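Local coordinates for protein holliday junction resolvase Hjc (Sulfolobus solfataricus, PDB 4TKD) that resolves Holliday junctions during genetic recombination, cutting four-way DNA with paired nicks in opposing strands as a magnesium-dependent, structure-specific endonuclease, at residues L19-A29 / P41-I52; I51-R59 / S81-K90. One frame throughout, in Å; residues are numbered along the deposited sequence.

Interaction 1 (L19-A29 / P41-I52); sequences LRDKGFAVVRA and PDIIALKNGVII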
loop_
_atom_site.group_PDB
_atom_site.type_symbol
_atom_site.label_atom_id
_atom_site.label_comp_id
_atom_site.label_asym_id
_atom_site.label_seq_id
_atom_site.Cartn_x
_atom_site.Cartn_y
_atom_site.Cartn_z
ATOM N N LEU C 19 -5.690 -21.273 -4.079
ATOM C CA LEU C 19 -6.441 -20.023 -3.862
ATOM C C LEU C 19 -7.945 -20.293 -3.855
ATOM O O LEU C 19 -8.666 -19.767 -2.992
ATOM C CB LEU C 19 -6.066 -18.936 -4.884
ATOM C CG LEU C 19 -4.679 -18.310 -4.685
ATOM C CD1 LEU C 19 -4.278 -17.493 -5.882
ATOM C CD2 LEU C 19 -4.620 -17.476 -3.387
ATOM N N ARG C 20 -8.404 -21.180 -4.755
ATOM C CA ARG C 20 -9.808 -21.610 -4.783
ATOM C C ARG C 20 -10.194 -22.337 -3.481
ATOM O O ARG C 20 -11.241 -22.025 -2.912
ATOM C CB ARG C 20 -10.121 -22.448 -6.031
ATOM C CG ARG C 20 -10.346 -21.567 -7.256
ATOM C CD ARG C 20 -10.680 -22.346 -8.506
ATOM N NE ARG C 20 -10.845 -21.438 -9.647
ATOM C CZ ARG C 20 -10.563 -21.747 -10.910
ATOM N NH1 ARG C 20 -10.111 -22.956 -11.217
ATOM N NH2 ARG C 20 -10.709 -20.843 -11.871
ATOM N N ASP C 21 -9.300 -23.200 -2.944
ATOM C CA ASP C 21 -9.531 -23.907 -1.670
ATOM C C ASP C 21 -9.682 -22.913 -0.513
ATOM O O ASP C 21 -10.369 -23.210 0.457
ATOM C CB ASP C 21 -8.382 -24.883 -1.348
ATOM C CG ASP C 21 -8.244 -26.104 -2.247
ATOM O OD1 ASP C 21 -9.212 -26.416 -2.986
ATOM O OD2 ASP C 21 -7.172 -26.762 -2.200
ATOM N N LYS C 22 -9.050 -21.733 -0.628
ATOM C CA LYS C 22 -9.109 -20.686 0.396
ATOM C C LYS C 22 -10.306 -19.725 0.231
ATOM O O LYS C 22 -10.385 -18.733 0.948
ATOM C CB LYS C 22 -7.778 -19.907 0.488
ATOM C CG LYS C 22 -6.525 -20.751 0.731
ATOM C CD LYS C 22 -6.335 -21.201 2.143
ATOM C CE LYS C 22 -4.913 -21.696 2.311
ATOM N NZ LYS C 22 -4.823 -22.760 3.349
ATOM N N GLY C 23 -11.233 -20.032 -0.685
ATOM C CA GLY C 23 -12.430 -19.221 -0.907
ATOM C C GLY C 23 -12.300 -18.057 -1.877
ATOM O O GLY C 23 -13.139 -17.152 -1.861
ATOM N N PHE C 24 -11.276 -18.077 -2.748
ATOM C CA PHE C 24 -11.071 -17.027 -3.747
ATOM C C PHE C 24 -11.754 -17.367 -5.058
ATOM O O PHE C 24 -11.756 -18.532 -5.461
ATOM C CB PHE C 24 -9.559 -16.813 -4.028
ATOM C CG PHE C 24 -8.776 -16.048 -2.985
ATOM C CD1 PHE C 24 -8.356 -16.662 -1.816
ATOM C CD2 PHE C 24 -8.434 -14.720 -3.186
ATOM C CE1 PHE C 24 -7.626 -15.959 -0.858
ATOM C CE2 PHE C 24 -7.730 -14.005 -2.211
ATOM C CZ PHE C 24 -7.331 -14.631 -1.051
ATOM N N ALA C 25 -12.269 -16.323 -5.750
ATOM C CA ALA C 25 -12.810 -16.372 -7.113
ATOM C C ALA C 25 -11.552 -16.099 -7.937
ATOM O O ALA C 25 -10.899 -15.062 -7.752
ATOM C CB ALA C 25 -13.839 -15.266 -7.339
ATOM N N VAL C 26 -11.125 -17.095 -8.719
ATOM C CA VAL C 26 -9.858 -17.031 -9.443
ATOM C C VAL C 26 -10.055 -17.146 -10.942
ATOM O O VAL C 26 -10.801 -18.007 -11.419
ATOM C CB VAL C 26 -8.814 -18.072 -8.925
ATOM C CG1 VAL C 26 -7.435 -17.820 -9.519
ATOM C CG2 VAL C 26 -8.735 -18.093 -7.402
ATOM N N VAL C 27 -9.332 -16.291 -11.677
ATOM C CA VAL C 27 -9.345 -16.254 -13.126
ATOM C C VAL C 27 -7.906 -16.201 -13.654
ATOM O O VAL C 27 -7.039 -15.586 -13.037
ATOM C CB VAL C 27 -10.265 -15.106 -13.668
ATOM C CG1 VAL C 27 -9.682 -13.727 -13.421
ATOM C CG2 VAL C 27 -10.579 -15.283 -15.136
ATOM N N ARG C 28 -7.675 -16.836 -14.804
ATOM C CA ARG C 28 -6.395 -16.824 -15.493
ATOM C C ARG C 28 -6.433 -15.723 -16.563
ATOM O O ARG C 28 -7.510 -15.258 -16.950
ATOM C CB ARG C 28 -6.131 -18.184 -16.136
ATOM C CG ARG C 28 -5.673 -19.251 -15.144
ATOM C CD ARG C 28 -5.781 -20.638 -15.757
ATOM N NE ARG C 28 -4.473 -21.278 -15.926
ATOM C CZ ARG C 28 -4.151 -22.479 -15.448
ATOM N NH1 ARG C 28 -5.040 -23.192 -14.767
ATOM N NH2 ARG C 28 -2.939 -22.977 -15.657
ATOM N N ALA C 29 -5.282 -15.294 -17.045
ATOM C CA ALA C 29 -5.327 -14.285 -18.090
ATOM C C ALA C 29 -5.523 -14.994 -19.443
ATOM O O ALA C 29 -4.959 -16.074 -19.643
ATOM C CB ALA C 29 -4.053 -13.474 -18.098
ATOM N N PRO C 41 -2.183 -9.462 -15.547
ATOM C CA PRO C 41 -1.544 -10.501 -14.695
ATOM C C PRO C 41 -2.081 -11.920 -14.973
ATOM O O PRO C 41 -3.272 -12.086 -15.271
ATOM C CB PRO C 41 -1.871 -10.033 -13.273
ATOM C CG PRO C 41 -2.145 -8.557 -13.415
ATOM C CD PRO C 41 -2.831 -8.419 -14.726
ATOM N N ASP C 42 -1.188 -12.937 -14.925
ATOM C CA ASP C 42 -1.482 -14.360 -15.180
ATOM C C ASP C 42 -2.602 -14.891 -14.348
ATOM O O ASP C 42 -3.409 -15.669 -14.853
ATOM C CB ASP C 42 -0.233 -15.249 -14.993
ATOM C CG ASP C 42 0.846 -14.954 -16.011
ATOM O OD1 ASP C 42 0.518 -14.854 -17.213
ATOM O OD2 ASP C 42 2.016 -14.822 -15.610
ATOM N N ILE C 43 -2.650 -14.482 -13.074
ATOM C CA ILE C 43 -3.666 -14.931 -12.138
ATOM C C ILE C 43 -4.242 -13.733 -11.427
ATOM O O ILE C 43 -3.494 -12.891 -10.896
ATOM C CB ILE C 43 -3.091 -15.949 -11.115
ATOM C CG1 ILE C 43 -2.486 -17.206 -11.794
ATOM C CG2 ILE C 43 -4.151 -16.338 -10.062
ATOM C CD1 ILE C 43 -1.554 -18.055 -10.869
ATOM N N ILE C 44 -5.577 -13.671 -11.407
ATOM C CA ILE C 44 -6.311 -12.655 -10.688
ATOM C C ILE C 44 -7.167 -13.419 -9.701
ATOM O O ILE C 44 -7.973 -14.253 -10.105
ATOM C CB ILE C 44 -7.141 -11.725 -11.612
ATOM C CG1 ILE C 44 -6.221 -10.909 -12.512
ATOM C CG2 ILE C 44 -8.046 -10.793 -10.793
ATOM C CD1 ILE C 44 -6.893 -10.411 -13.772
ATOM N N ALA C 45 -6.949 -13.180 -8.413
ATOM C CA ALA C 45 -7.705 -13.851 -7.366
ATOM C C ALA C 45 -8.437 -12.813 -6.541
ATOM O O ALA C 45 -7.855 -11.811 -6.136
ATOM C CB ALA C 45 -6.785 -14.686 -6.496
ATOM N N LEU C 46 -9.726 -13.032 -6.345
ATOM C CA LEU C 46 -10.577 -12.084 -5.641
ATOM C C LEU C 46 -11.329 -12.750 -4.500
ATOM O O LEU C 46 -11.861 -13.850 -4.668
ATOM C CB LEU C 46 -11.600 -11.454 -6.609
ATOM C CG LEU C 46 -11.125 -11.040 -8.000
ATOM C CD1 LEU C 46 -12.336 -10.837 -8.954
ATOM C CD2 LEU C 46 -10.179 -9.805 -7.928
ATOM N N LYS C 47 -11.392 -12.072 -3.354
ATOM C CA LYS C 47 -12.124 -12.567 -2.194
ATOM C C LYS C 47 -12.646 -11.393 -1.408
ATOM O O LYS C 47 -11.862 -10.654 -0.829
ATOM C CB LYS C 47 -11.251 -13.481 -1.310
ATOM C CG LYS C 47 -12.058 -14.242 -0.273
ATOM C CD LYS C 47 -11.187 -15.086 0.635
ATOM C CE LYS C 47 -12.030 -15.735 1.702
ATOM N NZ LYS C 47 -11.257 -16.712 2.506
ATOM N N ASN C 48 -13.971 -11.224 -1.414
ATOM C CA ASN C 48 -14.685 -10.176 -0.706
ATOM C C ASN C 48 -13.950 -8.835 -0.663
ATOM O O ASN C 48 -13.563 -8.344 0.411
ATOM C CB ASN C 48 -15.122 -10.663 0.674
ATOM C CG ASN C 48 -16.280 -9.876 1.233
ATOM O OD1 ASN C 48 -17.198 -9.447 0.504
ATOM N ND2 ASN C 48 -16.256 -9.671 2.547
ATOM N N GLY C 49 -13.703 -8.300 -1.853
ATOM C CA GLY C 49 -13.043 -7.014 -2.038
ATOM C C GLY C 49 -11.526 -7.038 -1.995
ATOM O O GLY C 49 -10.905 -5.989 -2.198
ATOM N N VAL C 50 -10.903 -8.208 -1.746
ATOM C CA VAL C 50 -9.439 -8.327 -1.721
ATOM C C VAL C 50 -8.946 -8.823 -3.089
ATOM O O VAL C 50 -9.361 -9.890 -3.549
ATOM C CB VAL C 50 -8.889 -9.195 -0.547
ATOM C CG1 VAL C 50 -7.376 -9.400 -0.641
ATOM C CG2 VAL C 50 -9.315 -8.634 0.809
ATOM N N ILE C 51 -8.044 -8.036 -3.717
ATOM C CA ILE C 51 -7.497 -8.301 -5.046
ATOM C C ILE C 51 -6.038 -8.705 -4.939
ATOM O O ILE C 51 -5.214 -7.950 -4.426
ATOM C CB ILE C 51 -7.709 -7.091 -6.013
ATOM C CG1 ILE C 51 -9.203 -6.639 -6.054
ATOM C CG2 ILE C 51 -7.197 -7.425 -7.439
ATOM C CD1 ILE C 51 -9.446 -5.190 -6.463
ATOM N N ILE C 52 -5.729 -9.910 -5.437
ATOM C CA ILE C 52 -4.375 -10.474 -5.484
ATOM C C ILE C 52 -4.096 -10.777 -6.931
ATOM O O ILE C 52 -4.941 -11.355 -7.623
ATOM C CB ILE C 52 -4.211 -11.726 -4.586
ATOM C CG1 ILE C 52 -4.379 -11.361 -3.099
ATOM C CG2 ILE C 52 -2.896 -12.537 -4.915
ATOM C CD1 ILE C 52 -4.640 -12.485 -2.270
#
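Strands 25-28 and 43-47 pair antiparallel, their axes 4.7 Å apart at closest, with A25-L46 and V27-I44 as hydrogen-bonded pairs and V26-A45 and R28-I43 as non-hydrogen-bonded ones. A25 N reaches L46 O at 2.7 Å, and past the last pair A29 N bonds to D42 O. K47 grips the turn that precedes strand 25-28. Its CB sits over one face of the F24 ring, a CH-pi contact 3.8 Å from the centroid, while L19 CD2 lies against the opposite face. With CG anti to the backbone N (chi1 -168°) and the chain extended beyond it, K47 runs past G23 O and sets NZ 2.7 Å from K22 O, nearly in line with the C=O bond. That carbonyl belongs to the helix end, where G23 is the C' residue of a Schellman motif. Cutting this side chain back to an alanine here would leave a methyl over the ring, but is likely to leave K22 O without this donor and the helix end less firmly tied to the strand. F24 CE2 also meets I52 CD1 at 3.4 Å, the two side chains crossing at about a right angle. A45 CB, between F24 CD2 and L19 CD1, is small enough to admit both, and V26 CG1 packs on I43 CG2 at 3.6 Å. Helix 10-21 lies over the face carrying V26 and I43, I52 and V50 lean on helix 122-133, and V27, I44 and L46 pack against the second subunit.

Interaction 2 (I51-R59 / S81-K90); sequences IILIEMKSR and SGGSLFLGVK
L87 turns its CD1 over the chain of K57, 3.7 Å from K57 CG, and also meets E55 O. The L87 CG stands anti to its own backbone N (chi1 -152°), which carries the branch toward the neighbouring strand. Strands 50-58 and 84-90 are the parallel pair in the central mixed sheet of this PD-(D/E)XK nuclease fold, joined by a right-handed beta-alpha-beta crossover through helix 68-81. Their short segments cross at -34°, a marked twist. Seven backbone bonds alternate along them, from S84 N to I51 O at one end to K90 N to K57 O at the other. E55, K57, L53, L85 and L87 share the face toward helix 68-81. E55 is an inferred magnesium ligand and K57 a predicted transition-state stabilizer. E55 OE1 takes a hydrogen bond from D42 N, and K57 NZ bonds to M56 O at 3.0 Å while making a long salt bridge to E55 OE2. On the other face, I52 CG2 approaches F86 CD1 obliquely, and the phenyl ring extends toward L125 and V129 of helix 122-133. G88 lies where I54 CG2 and M56 SD close in; a beta carbon would clash with both. M56, bent at chi2 and chi3, brings CE within 3.6 Å of G88 O, and K90 crosses it at about a right angle. G83 is similarly confined, by I51 CG2 and L53 CD1, just after helix 68-81 ends. I51 CD1 rests on S81 O, and a water donates to I51 O at 2.8 Å while also hydrogen-bonding to S84 OG at 3.2 Å.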
loop_
_atom_site.group_PDB
_atom_site.type_symbol
_atom_site.label_atom_id
_atom_site.label_comp_id
_atom_site.label_asym_id
_atom_site.label_seq_id
_atom_site.Cartn_x
_atom_site.Cartn_y
_atom_site.Cartn_z
ATOM N N ILE C 51 -8.044 -8.036 -3.717
ATOM C CA ILE C 51 -7.497 -8.301 -5.046
ATOM C C ILE C 51 -6.038 -8.705 -4.939
ATOM O O ILE C 51 -5.214 -7.950 -4.426
ATOM C CB ILE C 51 -7.709 -7.091 -6.013
ATOM C CG1 ILE C 51 -9.203 -6.639 -6.054
ATOM C CG2 ILE C 51 -7.197 -7.425 -7.439
ATOM C CD1 ILE C 51 -9.446 -5.190 -6.463
ATOM N N ILE C 52 -5.729 -9.910 -5.437
ATOM C CA ILE C 52 -4.375 -10.474 -5.484
ATOM C C ILE C 52 -4.096 -10.777 -6.931
ATOM O O ILE C 52 -4.941 -11.355 -7.623
ATOM C CB ILE C 52 -4.211 -11.726 -4.586
ATOM C CG1 ILE C 52 -4.379 -11.361 -3.099
ATOM C CG2 ILE C 52 -2.896 -12.537 -4.915
ATOM C CD1 ILE C 52 -4.640 -12.485 -2.270
ATOM N N LEU C 53 -2.943 -10.332 -7.390
ATOM C CA LEU C 53 -2.506 -10.428 -8.777
ATOM C C LEU C 53 -1.166 -11.139 -8.811
ATOM O O LEU C 53 -0.250 -10.738 -8.107
ATOM C CB LEU C 53 -2.389 -9.004 -9.402
ATOM C CG LEU C 53 -3.616 -8.093 -9.255
ATOM C CD1 LEU C 53 -3.288 -6.682 -9.599
ATOM C CD2 LEU C 53 -4.767 -8.592 -10.095
ATOM N N ILE C 54 -1.053 -12.179 -9.632
ATOM C CA ILE C 54 0.184 -12.955 -9.707
ATOM C C ILE C 54 0.694 -13.065 -11.134
ATOM O O ILE C 54 -0.039 -13.510 -12.016
ATOM C CB ILE C 54 -0.032 -14.361 -9.036
ATOM C CG1 ILE C 54 -0.426 -14.225 -7.541
ATOM C CG2 ILE C 54 1.212 -15.251 -9.178
ATOM C CD1 ILE C 54 -1.255 -15.354 -7.004
ATOM N N GLU C 55 1.957 -12.680 -11.350
ATOM C CA GLU C 55 2.643 -12.810 -12.630
ATOM C C GLU C 55 3.631 -13.976 -12.512
ATOM O O GLU C 55 4.504 -13.951 -11.640
ATOM C CB GLU C 55 3.355 -11.500 -13.044
ATOM C CG GLU C 55 3.810 -11.491 -14.504
ATOM C CD GLU C 55 2.745 -11.451 -15.582
ATOM O OE1 GLU C 55 1.533 -11.489 -15.266
ATOM O OE2 GLU C 55 3.130 -11.360 -16.764
ATOM N N MET C 56 3.444 -15.024 -13.335
ATOM C CA MET C 56 4.286 -16.221 -13.315
ATOM C C MET C 56 5.562 -15.952 -14.047
ATOM O O MET C 56 5.527 -15.434 -15.174
ATOM C CB MET C 56 3.590 -17.427 -13.963
ATOM C CG MET C 56 2.346 -17.933 -13.241
ATOM S SD MET C 56 2.530 -18.222 -11.455
ATOM C CE MET C 56 3.791 -19.518 -11.429
ATOM N N LYS C 57 6.693 -16.301 -13.437
ATOM C CA LYS C 57 7.998 -16.119 -14.067
ATOM C C LYS C 57 8.986 -17.185 -13.606
ATOM O O LYS C 57 8.985 -17.550 -12.435
ATOM C CB LYS C 57 8.555 -14.705 -13.808
ATOM C CG LYS C 57 8.019 -13.607 -14.729
ATOM C CD LYS C 57 8.484 -13.765 -16.173
ATOM C CE LYS C 57 7.685 -12.918 -17.122
ATOM N NZ LYS C 57 6.320 -13.465 -17.359
ATOM N N SER C 58 9.831 -17.673 -14.528
ATOM C CA SER C 58 10.840 -18.694 -14.235
ATOM C C SER C 58 12.170 -18.117 -13.735
ATOM O O SER C 58 12.530 -16.985 -14.094
ATOM C CB SER C 58 11.068 -19.583 -15.454
ATOM O OG SER C 58 11.571 -18.834 -16.546
ATOM N N ARG C 59 12.884 -18.901 -12.888
ATOM C CA ARG C 59 14.215 -18.586 -12.351
ATOM C C ARG C 59 15.248 -19.017 -13.403
ATOM O O ARG C 59 15.297 -20.192 -13.776
ATOM C CB ARG C 59 14.464 -19.321 -11.025
ATOM C CG ARG C 59 14.139 -18.487 -9.811
ATOM C CD ARG C 59 15.336 -18.313 -8.896
ATOM N NE ARG C 59 14.953 -17.672 -7.637
ATOM C CZ ARG C 59 15.073 -16.372 -7.382
ATOM N NH1 ARG C 59 15.589 -15.553 -8.292
ATOM N NH2 ARG C 59 14.681 -15.881 -6.213
ATOM N N SER C 81 -6.378 -1.077 -10.218
ATOM C CA SER C 81 -7.262 -2.027 -9.528
ATOM C C SER C 81 -7.256 -1.879 -8.007
ATOM O O SER C 81 -8.233 -2.239 -7.367
ATOM C CB SER C 81 -6.880 -3.460 -9.896
ATOM O OG SER C 81 -5.608 -3.782 -9.360
ATOM N N GLY C 82 -6.137 -1.428 -7.449
ATOM C CA GLY C 82 -5.934 -1.343 -6.009
ATOM C C GLY C 82 -5.534 -2.694 -5.448
ATOM O O GLY C 82 -5.631 -2.911 -4.236
ATOM N N GLY C 83 -5.074 -3.590 -6.329
ATOM C CA GLY C 83 -4.663 -4.944 -5.982
ATOM C C GLY C 83 -3.218 -5.079 -5.553
ATOM O O GLY C 83 -2.418 -4.161 -5.730
ATOM N N SER C 84 -2.877 -6.234 -4.965
ATOM C CA SER C 84 -1.513 -6.498 -4.517
ATOM C C SER C 84 -0.856 -7.381 -5.576
ATOM O O SER C 84 -1.406 -8.431 -5.916
ATOM C CB SER C 84 -1.526 -7.172 -3.154
ATOM O OG SER C 84 -2.143 -6.336 -2.185
ATOM N N LEU C 85 0.275 -6.906 -6.149
ATOM C CA LEU C 85 1.010 -7.565 -7.225
ATOM C C LEU C 85 2.191 -8.380 -6.712
ATOM O O LEU C 85 2.990 -7.894 -5.914
ATOM C CB LEU C 85 1.439 -6.559 -8.306
ATOM C CG LEU C 85 2.144 -7.112 -9.576
ATOM C CD1 LEU C 85 1.237 -8.049 -10.378
ATOM C CD2 LEU C 85 2.637 -5.993 -10.463
ATOM N N PHE C 86 2.293 -9.625 -7.189
ATOM C CA PHE C 86 3.346 -10.548 -6.811
ATOM C C PHE C 86 3.870 -11.288 -8.017
ATOM O O PHE C 86 3.146 -11.550 -8.980
ATOM C CB PHE C 86 2.828 -11.593 -5.805
ATOM C CG PHE C 86 2.240 -11.026 -4.543
ATOM C CD1 PHE C 86 0.886 -10.689 -4.476
ATOM C CD2 PHE C 86 3.032 -10.850 -3.406
ATOM C CE1 PHE C 86 0.346 -10.182 -3.306
ATOM C CE2 PHE C 86 2.489 -10.327 -2.237
ATOM C CZ PHE C 86 1.154 -9.999 -2.197
ATOM N N LEU C 87 5.136 -11.694 -7.919
ATOM C CA LEU C 87 5.764 -12.539 -8.916
ATOM C C LEU C 87 5.699 -13.956 -8.350
ATOM O O LEU C 87 6.160 -14.206 -7.227
ATOM C CB LEU C 87 7.208 -12.081 -9.146
ATOM C CG LEU C 87 7.918 -12.293 -10.493
ATOM C CD1 LEU C 87 7.123 -11.739 -11.677
ATOM C CD2 LEU C 87 9.238 -11.564 -10.492
ATOM N N GLY C 88 5.037 -14.844 -9.096
ATOM C CA GLY C 88 4.905 -16.249 -8.734
ATOM C C GLY C 88 6.070 -16.984 -9.345
ATOM O O GLY C 88 6.206 -16.997 -10.571
ATOM N N VAL C 89 6.950 -17.538 -8.512
ATOM C CA VAL C 89 8.137 -18.226 -9.018
ATOM C C VAL C 89 7.776 -19.603 -9.634
ATOM O O VAL C 89 7.271 -20.485 -8.934
ATOM C CB VAL C 89 9.320 -18.277 -8.002
ATOM C CG1 VAL C 89 10.611 -18.661 -8.702
ATOM C CG2 VAL C 89 9.496 -16.947 -7.257
ATOM N N LYS C 90 7.996 -19.745 -10.960
ATOM C CA LYS C 90 7.760 -20.961 -11.768
ATOM C C LYS C 90 8.885 -21.990 -11.471
ATOM O O LYS C 90 9.836 -22.156 -12.256
ATOM C CB LYS C 90 7.771 -20.591 -13.267
ATOM C CG LYS C 90 6.440 -20.579 -13.987
ATOM C CD LYS C 90 6.699 -20.347 -15.472
ATOM C CE LYS C 90 5.574 -20.826 -16.362
ATOM N NZ LYS C 90 4.578 -19.755 -16.647
HETATM O O HOH W 1 -5.337 -6.464 -2.033
#

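Interactions 1 and 2 come in series along the chain, their centres 11 Å apart, and share I51 and I52 on strand 50-58. Together they lay down four adjacent strands of the mixed sheet in the order 25-28, 43-47, 50-58, 84-90, so an antiparallel edge is joined to a parallel core at the centre of the chain. Where they touch, D42 OD2 lies 2.7 Å from M56 N, and D42 and I43 both face I54 in a classic beta bulge. This brings D42 of 41-52 beside E55 of 51-59, with E12 of helix 10-21 nearby, consistent with a magnesium site built across the two contacts. Both also touch the second subunit.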